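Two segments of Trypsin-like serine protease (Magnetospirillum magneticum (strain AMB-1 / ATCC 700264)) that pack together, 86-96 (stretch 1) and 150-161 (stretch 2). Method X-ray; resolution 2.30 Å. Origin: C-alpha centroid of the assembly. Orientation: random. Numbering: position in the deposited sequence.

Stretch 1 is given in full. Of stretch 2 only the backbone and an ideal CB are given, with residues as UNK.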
ATOM      1  N   HIS A  86       9.459  -9.639  -1.311  1.00 41.84           N
ATOM      2  CA  HIS A  86       8.099  -9.191  -1.603  1.00 45.50           C
ATOM      3  C   HIS A  86       7.124  -9.954  -0.748  1.00 45.81           C
ATOM      4  O   HIS A  86       7.442 -11.039  -0.278  1.00 42.26           O
ATOM      5  CB  HIS A  86       7.767  -9.437  -3.083  1.00 42.23           C
ATOM      6  CG  HIS A  86       7.885 -10.880  -3.471  1.00 48.58           C
ATOM      7  ND1 HIS A  86       6.798 -11.728  -3.539  1.00 49.86           N
ATOM      8  CD2 HIS A  86       8.972 -11.642  -3.751  1.00 38.37           C
ATOM      9  CE1 HIS A  86       7.206 -12.943  -3.865  1.00 44.67           C
ATOM     10  NE2 HIS A  86       8.522 -12.920  -3.997  1.00 51.22           N
ATOM     11  N   PHE A  87       5.922  -9.417  -0.587  1.00 41.54           N
ATOM     12  CA  PHE A  87       4.828 -10.183   0.001  1.00 51.39           C
ATOM     13  C   PHE A  87       4.451 -11.365  -0.889  1.00 49.04           C
ATOM     14  O   PHE A  87       4.298 -11.216  -2.103  1.00 49.25           O
ATOM     15  CB  PHE A  87       3.611  -9.277   0.226  1.00 42.52           C
ATOM     16  CG  PHE A  87       3.810  -8.286   1.333  1.00 44.74           C
ATOM     17  CD1 PHE A  87       3.755  -8.701   2.668  1.00 45.28           C
ATOM     18  CD2 PHE A  87       4.066  -6.948   1.052  1.00 39.80           C
ATOM     19  CE1 PHE A  87       3.947  -7.795   3.711  1.00 48.68           C
ATOM     20  CE2 PHE A  87       4.262  -6.020   2.092  1.00 43.97           C
ATOM     21  CZ  PHE A  87       4.204  -6.450   3.425  1.00 44.37           C
ATOM     22  N   ARG A  88       4.300 -12.540  -0.293  1.00 48.71           N
ATOM     23  CA  ARG A  88       3.816 -13.696  -1.047  1.00 56.91           C
ATOM     24  C   ARG A  88       2.298 -13.672  -1.141  1.00 54.85           C
ATOM     25  O   ARG A  88       1.607 -13.760  -0.116  1.00 57.85           O
ATOM     26  CB  ARG A  88       4.258 -15.004  -0.394  1.00 64.09           C
ATOM     27  CG  ARG A  88       5.747 -15.158  -0.169  1.00 80.84           C
ATOM     28  CD  ARG A  88       6.032 -16.565   0.347  1.00 95.08           C
ATOM     29  NE  ARG A  88       5.509 -17.582  -0.567  1.00107.74           N
ATOM     30  CZ  ARG A  88       4.965 -18.736  -0.187  1.00118.18           C
ATOM     31  NH1 ARG A  88       4.861 -19.033   1.103  1.00117.59           N
ATOM     32  NH2 ARG A  88       4.520 -19.592  -1.100  1.00121.44           N
ATOM     33  N   MET A  89       1.772 -13.570  -2.358  1.00 50.32           N
ATOM     34  CA  MET A  89       0.321 -13.484  -2.551  1.00 56.19           C
ATOM     35  C   MET A  89      -0.414 -14.751  -2.104  1.00 56.20           C
ATOM     36  O   MET A  89      -1.581 -14.694  -1.720  1.00 70.28           O
ATOM     37  CB  MET A  89      -0.007 -13.174  -4.013  1.00 56.24           C
ATOM     38  CG  MET A  89       0.458 -11.789  -4.450  1.00 58.13           C
ATOM     39  SD  MET A  89      -0.148 -10.472  -3.370  1.00 66.46           S
ATOM     40  CE  MET A  89      -1.901 -10.568  -3.731  1.00 67.89           C
ATOM     41  N   ALA A  90       0.270 -15.888  -2.142  1.00 56.99           N
ATOM     42  CA  ALA A  90      -0.299 -17.127  -1.630  1.00 63.16           C
ATOM     43  C   ALA A  90      -0.543 -17.056  -0.115  1.00 63.90           C
ATOM     44  O   ALA A  90      -1.383 -17.783   0.409  1.00 74.16           O
ATOM     45  CB  ALA A  90       0.608 -18.301  -1.963  1.00 57.22           C
ATOM     46  N   ASP A  91       0.180 -16.177   0.577  1.00 61.98           N
ATOM     47  CA  ASP A  91       0.098 -16.082   2.041  1.00 66.28           C
ATOM     48  C   ASP A  91      -0.909 -15.040   2.516  1.00 67.37           C
ATOM     49  O   ASP A  91      -1.046 -14.804   3.718  1.00 62.18           O
ATOM     50  CB  ASP A  91       1.463 -15.744   2.651  1.00 63.23           C
ATOM     51  CG  ASP A  91       2.448 -16.889   2.560  1.00 80.67           C
ATOM     52  OD1 ASP A  91       2.053 -17.997   2.133  1.00 77.52           O
ATOM     53  OD2 ASP A  91       3.622 -16.675   2.930  1.00 99.04           O
ATOM     54  N   VAL A  92      -1.593 -14.406   1.572  1.00 57.45           N
ATOM     55  CA  VAL A  92      -2.604 -13.399   1.889  1.00 54.28           C
ATOM     56  C   VAL A  92      -3.655 -13.969   2.845  1.00 55.90           C
ATOM     57  O   VAL A  92      -4.111 -15.105   2.659  1.00 56.56           O
ATOM     58  CB  VAL A  92      -3.232 -12.881   0.591  1.00 56.70           C
ATOM     59  CG1 VAL A  92      -4.658 -12.444   0.813  1.00 67.47           C
ATOM     60  CG2 VAL A  92      -2.361 -11.759   0.002  1.00 46.25           C
ATOM     61  N   GLN A  93      -4.011 -13.214   3.888  1.00 55.62           N
ATOM     62  CA  GLN A  93      -5.018 -13.691   4.863  1.00 58.22           C
ATOM     63  C   GLN A  93      -6.119 -12.665   5.098  1.00 62.39           C
ATOM     64  O   GLN A  93      -5.906 -11.461   4.926  1.00 53.62           O
ATOM     65  CB  GLN A  93      -4.385 -14.024   6.222  1.00 50.70           C
ATOM     66  CG  GLN A  93      -3.137 -14.881   6.188  1.00 62.74           C
ATOM     67  CD  GLN A  93      -3.442 -16.354   6.180  1.00 80.50           C
ATOM     68  OE1 GLN A  93      -4.593 -16.762   6.363  1.00 80.52           O
ATOM     69  NE2 GLN A  93      -2.408 -17.171   5.964  1.00 89.90           N
ATOM     70  N   THR A  94      -7.287 -13.144   5.522  1.00 63.87           N
ATOM     71  CA  THR A  94      -8.329 -12.257   6.044  1.00 62.59           C
ATOM     72  C   THR A  94      -8.076 -11.933   7.528  1.00 64.98           C
ATOM     73  O   THR A  94      -7.351 -12.656   8.223  1.00 56.11           O
ATOM     74  CB  THR A  94      -9.726 -12.871   5.899  1.00 60.64           C
ATOM     75  OG1 THR A  94      -9.780 -14.103   6.623  1.00 58.97           O
ATOM     76  CG2 THR A  94     -10.050 -13.127   4.435  1.00 60.64           C
ATOM     77  N   VAL A  95      -8.648 -10.824   7.993  1.00 61.48           N
ATOM     78  CA  VAL A  95      -8.622 -10.483   9.415  1.00 53.09           C
ATOM     79  C   VAL A  95     -10.046 -10.230   9.879  1.00 60.03           C
ATOM     80  O   VAL A  95     -10.925  -9.975   9.055  1.00 60.88           O
ATOM     81  CB  VAL A  95      -7.740  -9.267   9.701  1.00 53.40           C
ATOM     82  CG1 VAL A  95      -6.267  -9.593   9.442  1.00 44.58           C
ATOM     83  CG2 VAL A  95      -8.218  -8.045   8.893  1.00 46.08           C
ATOM     84  N   VAL A  96     -10.269 -10.320  11.192  1.00 59.19           N
ATOM     85  CA  VAL A  96     -11.582 -10.073  11.788  1.00 52.97           C
ATOM     86  C   VAL A  96     -11.526  -8.863  12.735  1.00 54.05           C
ATOM     87  O   VAL A  96     -10.455  -8.501  13.207  1.00 53.11           O
ATOM     88  CB  VAL A  96     -12.086 -11.318  12.543  1.00 58.51           C
ATOM     89  CG1 VAL A  96     -12.534 -12.393  11.567  1.00 53.02           C
ATOM     90  CG2 VAL A  96     -11.009 -11.830  13.495  1.00 51.60           C
ATOM     91  N   UNK A 150       0.265   1.877   1.451  1.00 42.21           N
ATOM     92  CA  UNK A 150       1.089   0.859   2.089  1.00 42.86           C
ATOM     93  C   UNK A 150       0.307  -0.350   2.606  1.00 45.79           C
ATOM     94  O   UNK A 150      -0.933  -0.351   2.637  1.00 47.69           O
ATOM     95  CB  UNK A 150       1.859   1.492   3.250  1.00 42.86           C
ATOM     96  N   UNK A 151       1.028  -1.399   3.019  1.00 42.49           N
ATOM     97  CA  UNK A 151       0.365  -2.636   3.438  1.00 42.90           C
ATOM     98  C   UNK A 151      -0.132  -2.651   4.890  1.00 49.18           C
ATOM     99  O   UNK A 151       0.509  -2.084   5.784  1.00 45.04           O
ATOM    100  CB  UNK A 151       1.330  -3.806   3.237  1.00 42.90           C
ATOM    101  N   UNK A 152      -1.281  -3.293   5.098  1.00 43.93           N
ATOM    102  CA  UNK A 152      -1.692  -3.774   6.411  1.00 45.33           C
ATOM    103  C   UNK A 152      -1.250  -5.235   6.539  1.00 46.17           C
ATOM    104  O   UNK A 152      -1.424  -6.018   5.597  1.00 44.60           O
ATOM    105  CB  UNK A 152      -3.202  -3.630   6.608  1.00 45.33           C
ATOM    106  N   UNK A 153      -0.673  -5.612   7.677  1.00 42.60           N
ATOM    107  CA  UNK A 153      -0.272  -7.007   7.861  1.00 41.87           C
ATOM    108  C   UNK A 153      -0.775  -7.508   9.182  1.00 50.55           C
ATOM    109  O   UNK A 153      -1.056  -6.718  10.087  1.00 49.36           O
ATOM    110  CB  UNK A 153       1.247  -7.166   7.777  1.00 41.87           C
ATOM    111  N   UNK A 154      -0.881  -8.830   9.295  1.00 43.77           N
ATOM    112  CA  UNK A 154      -1.225  -9.426  10.573  1.00 45.29           C
ATOM    113  C   UNK A 154       0.072  -9.636  11.347  1.00 51.39           C
ATOM    114  O   UNK A 154       1.155  -9.231  10.895  1.00 45.24           O
ATOM    115  CB  UNK A 154      -1.990 -10.739  10.392  1.00 45.29           C
ATOM    116  N   UNK A 155      -0.030 -10.268  12.504  1.00 47.12           N
ATOM    117  CA  UNK A 155       1.125 -10.428  13.365  1.00 49.30           C
ATOM    118  C   UNK A 155       2.150 -11.404  12.775  1.00 56.27           C
ATOM    119  O   UNK A 155       3.301 -11.450  13.207  1.00 53.70           O
ATOM    120  CB  UNK A 155       0.678 -10.907  14.748  1.00 49.30           C
ATOM    121  N   UNK A 156       1.740 -12.194  11.790  1.00 55.97           N
ATOM    122  CA  UNK A 156       2.686 -13.113  11.157  1.00 56.92           C
ATOM    123  C   UNK A 156       3.378 -12.459   9.955  1.00 55.87           C
ATOM    124  O   UNK A 156       4.236 -13.062   9.331  1.00 55.70           O
ATOM    125  CB  UNK A 156       1.967 -14.390  10.718  1.00 56.92           C
ATOM    126  N   UNK A 157       3.003 -11.230   9.624  1.00 55.56           N
ATOM    127  CA  UNK A 157       3.609 -10.558   8.486  1.00 53.58           C
ATOM    128  C   UNK A 157       2.912 -10.832   7.165  1.00 51.98           C
ATOM    129  O   UNK A 157       3.364 -10.374   6.123  1.00 58.00           O
ATOM    130  CB  UNK A 157       5.078 -10.971   8.374  1.00 53.58           C
ATOM    131  N   UNK A 158       1.815 -11.586   7.202  1.00 51.90           N
ATOM    132  CA  UNK A 158       1.023 -11.820   5.992  1.00 48.20           C
ATOM    133  C   UNK A 158       0.340 -10.537   5.533  1.00 51.98           C
ATOM    134  O   UNK A 158      -0.173  -9.760   6.349  1.00 54.61           O
ATOM    135  CB  UNK A 158      -0.020 -12.912   6.237  1.00 48.20           C
ATOM    136  N   UNK A 159       0.331 -10.309   4.226  1.00 46.33           N
ATOM    137  CA  UNK A 159      -0.380  -9.163   3.666  1.00 46.13           C
ATOM    138  C   UNK A 159      -1.878  -9.343   3.908  1.00 44.99           C
ATOM    139  O   UNK A 159      -2.434 -10.375   3.538  1.00 43.89           O
ATOM    140  CB  UNK A 159      -0.083  -9.007   2.173  1.00 46.13           C
ATOM    141  N   UNK A 160      -2.543  -8.373   4.536  1.00 41.54           N
ATOM    142  CA  UNK A 160      -3.993  -8.511   4.681  1.00 46.22           C
ATOM    143  C   UNK A 160      -4.721  -7.407   3.931  1.00 51.02           C
ATOM    144  O   UNK A 160      -5.926  -7.503   3.690  1.00 50.95           O
ATOM    145  CB  UNK A 160      -4.390  -8.491   6.159  1.00 46.22           C
ATOM    146  N   UNK A 161      -3.995  -6.375   3.521  1.00 55.00           N
ATOM    147  CA  UNK A 161      -4.624  -5.335   2.730  1.00 47.98           C
ATOM    148  C   UNK A 161      -3.770  -4.129   2.403  1.00 44.01           C
ATOM    149  O   UNK A 161      -2.597  -4.064   2.752  1.00 44.31           O
ATOM    150  CB  UNK A 161      -5.878  -4.853   3.462  1.00 47.98           C
TER

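Position 150 has no atom of stretch 1 within 5.5 Å of its ideal CB, so this contact places no demand on it; the residue is Gly150.

At position 151 the CA-to-CB bond points toward stretch 1, and the ideal CB lies 3.8 Å from CE2 of Phe87. A compact apolar side chain would suit, and phi of -83° also admits proline. The residue is Pro151, whose CG packs 3.8 Å from Phe87 CE2.

Position 152 points sideways with nothing of stretch 1 near its CB, leaving the choice wide. It is Leu152, whose backbone N and O pair with the strand at 159-161.

Position 153 also points sideways, but its ideal CB is 4.9 Å from Phe87 CE1, and the extended backbone (-131/159) favours a beta-branched residue, although other apolar side chains could reach the ring. Val153 places CG1 3.6 Å from Phe87 CE1.

Position 154 opens a tight turn and points toward stretch 1, its ideal CB 4.5 Å from Val95 CG1. Asparagine, aspartate or serine could accept hydrogen bonds from the amides that follow. In Asn154, OD1 accepts from the backbone N of 156 (2.9 Å) and of 158 (3.0 Å). Its ND2 donates to a water, 3.0 Å away, that in turn donates to Thr94 O over 2.9 Å, linking the stretches.

Positions 155 and 156 form the middle of this type I turn, and their ideal CB atoms meet nothing of stretch 1. Small or polar residues would serve; they are Ala155 and Gln156.

At position 157 the angles of 88/3 would jam a CB against the carbonyl O of the residue before, which calls for glycine. Gly157 fits, and its O approaches Phe87 CE1 to 3.6 Å at the ring edge.

Position 158 points toward stretch 1, with its ideal CB only 3.3 Å from Asp91 O and 3.7 Å from Gln93 CG. A small or slender polar side chain would suit, although the carboxylate of Asp91 makes a second acid less obvious. The residue is nevertheless Asp158: its OD1 lies 4.4 Å from Asp91 OD2, while its OD2 accepts a weak hydrogen bond from Asn154 ND2 (3.3 Å).

Position 159 points toward an apolar pocket, its ideal CB 3.9 Å from Phe87 CD1 and 4.2 Å from Val92 CG2, with the Met89 sulfur beyond. Leucine, isoleucine or methionine would be reasonable. Leu159, with chi1 t and chi2 p, lays CD1 over one face of the Phe87 ring and brings CD2 to 4.2 Å from Met89 SD. Its carbonyl O accepts from Gln93 N (3.3 Å, 160°), the sole direct hydrogen bond between the stretches.

Position 160 points sideways, its ideal CB 3.6 Å from Gln93 O and 3.9 Å from Val95 CG1, which favours a compact apolar residue. Val160 packs CG1 3.6 Å from Val95 CG1.

Position 161 has no stretch 1 atom near its ideal CB; the residue is Gly161, extended at 175/-178.

Stretch 2 150-161: GPLVNAQGDLVG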
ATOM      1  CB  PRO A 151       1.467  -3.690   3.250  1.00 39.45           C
ATOM      2  CG  PRO A 151       2.721  -2.937   3.571  1.00 42.67           C
ATOM      3  CD  PRO A 151       2.493  -1.563   2.937  1.00 39.44           C
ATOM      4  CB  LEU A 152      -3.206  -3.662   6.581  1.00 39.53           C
ATOM      5  CG  LEU A 152      -3.681  -3.767   8.036  1.00 49.23           C
ATOM      6  CD1 LEU A 152      -3.256  -2.508   8.805  1.00 46.91           C
ATOM      7  CD2 LEU A 152      -5.188  -3.962   8.103  1.00 39.65           C
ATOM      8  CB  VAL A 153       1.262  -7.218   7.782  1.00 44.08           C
ATOM      9  CG1 VAL A 153       1.832  -6.668   6.462  1.00 42.96           C
ATOM     10  CG2 VAL A 153       1.953  -6.609   8.994  1.00 51.03           C
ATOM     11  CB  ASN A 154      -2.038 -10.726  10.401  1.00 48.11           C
ATOM     12  CG  ASN A 154      -1.283 -11.844   9.664  1.00 50.49           C
ATOM     13  OD1 ASN A 154      -0.067 -11.802   9.496  1.00 48.98           O
ATOM     14  ND2 ASN A 154      -2.030 -12.874   9.243  1.00 48.75           N
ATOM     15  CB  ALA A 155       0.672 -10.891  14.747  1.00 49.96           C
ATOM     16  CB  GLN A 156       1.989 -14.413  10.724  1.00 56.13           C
ATOM     17  CG  GLN A 156       1.725 -15.407  11.860  1.00 64.43           C
ATOM     18  CD  GLN A 156       0.612 -14.950  12.797  1.00 87.15           C
ATOM     19  OE1 GLN A 156      -0.499 -14.625  12.357  1.00 89.92           O
ATOM     20  NE2 GLN A 156       0.907 -14.922  14.098  1.00 79.01           N
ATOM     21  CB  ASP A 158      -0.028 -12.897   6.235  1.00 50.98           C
ATOM     22  CG  ASP A 158       0.577 -14.205   6.710  1.00 57.61           C
ATOM     23  OD1 ASP A 158       1.718 -14.501   6.299  1.00 64.39           O
ATOM     24  OD2 ASP A 158      -0.085 -14.927   7.490  1.00 67.26           O
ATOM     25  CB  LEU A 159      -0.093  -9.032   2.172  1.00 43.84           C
ATOM     26  CG  LEU A 159      -0.743  -7.840   1.463  1.00 49.74           C
ATOM     27  CD1 LEU A 159      -0.216  -6.539   2.042  1.00 41.47           C
ATOM     28  CD2 LEU A 159      -0.456  -7.893  -0.020  1.00 42.14           C
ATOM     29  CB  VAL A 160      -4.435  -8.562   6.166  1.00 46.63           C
ATOM     30  CG1 VAL A 160      -3.820  -9.783   6.847  1.00 53.96           C
ATOM     31  CG2 VAL A 160      -4.072  -7.300   6.910  1.00 47.23           C
TER
HETATM   32  O   HOH W   1       1.754 -12.182   2.542  1.00 53.00           O
HETATM   33  O   HOH W   2      -7.635  -9.544   4.178  1.00 52.25           O
HETATM   34  O   HOH W   3      -4.997 -12.970   9.808  1.00 52.58           O
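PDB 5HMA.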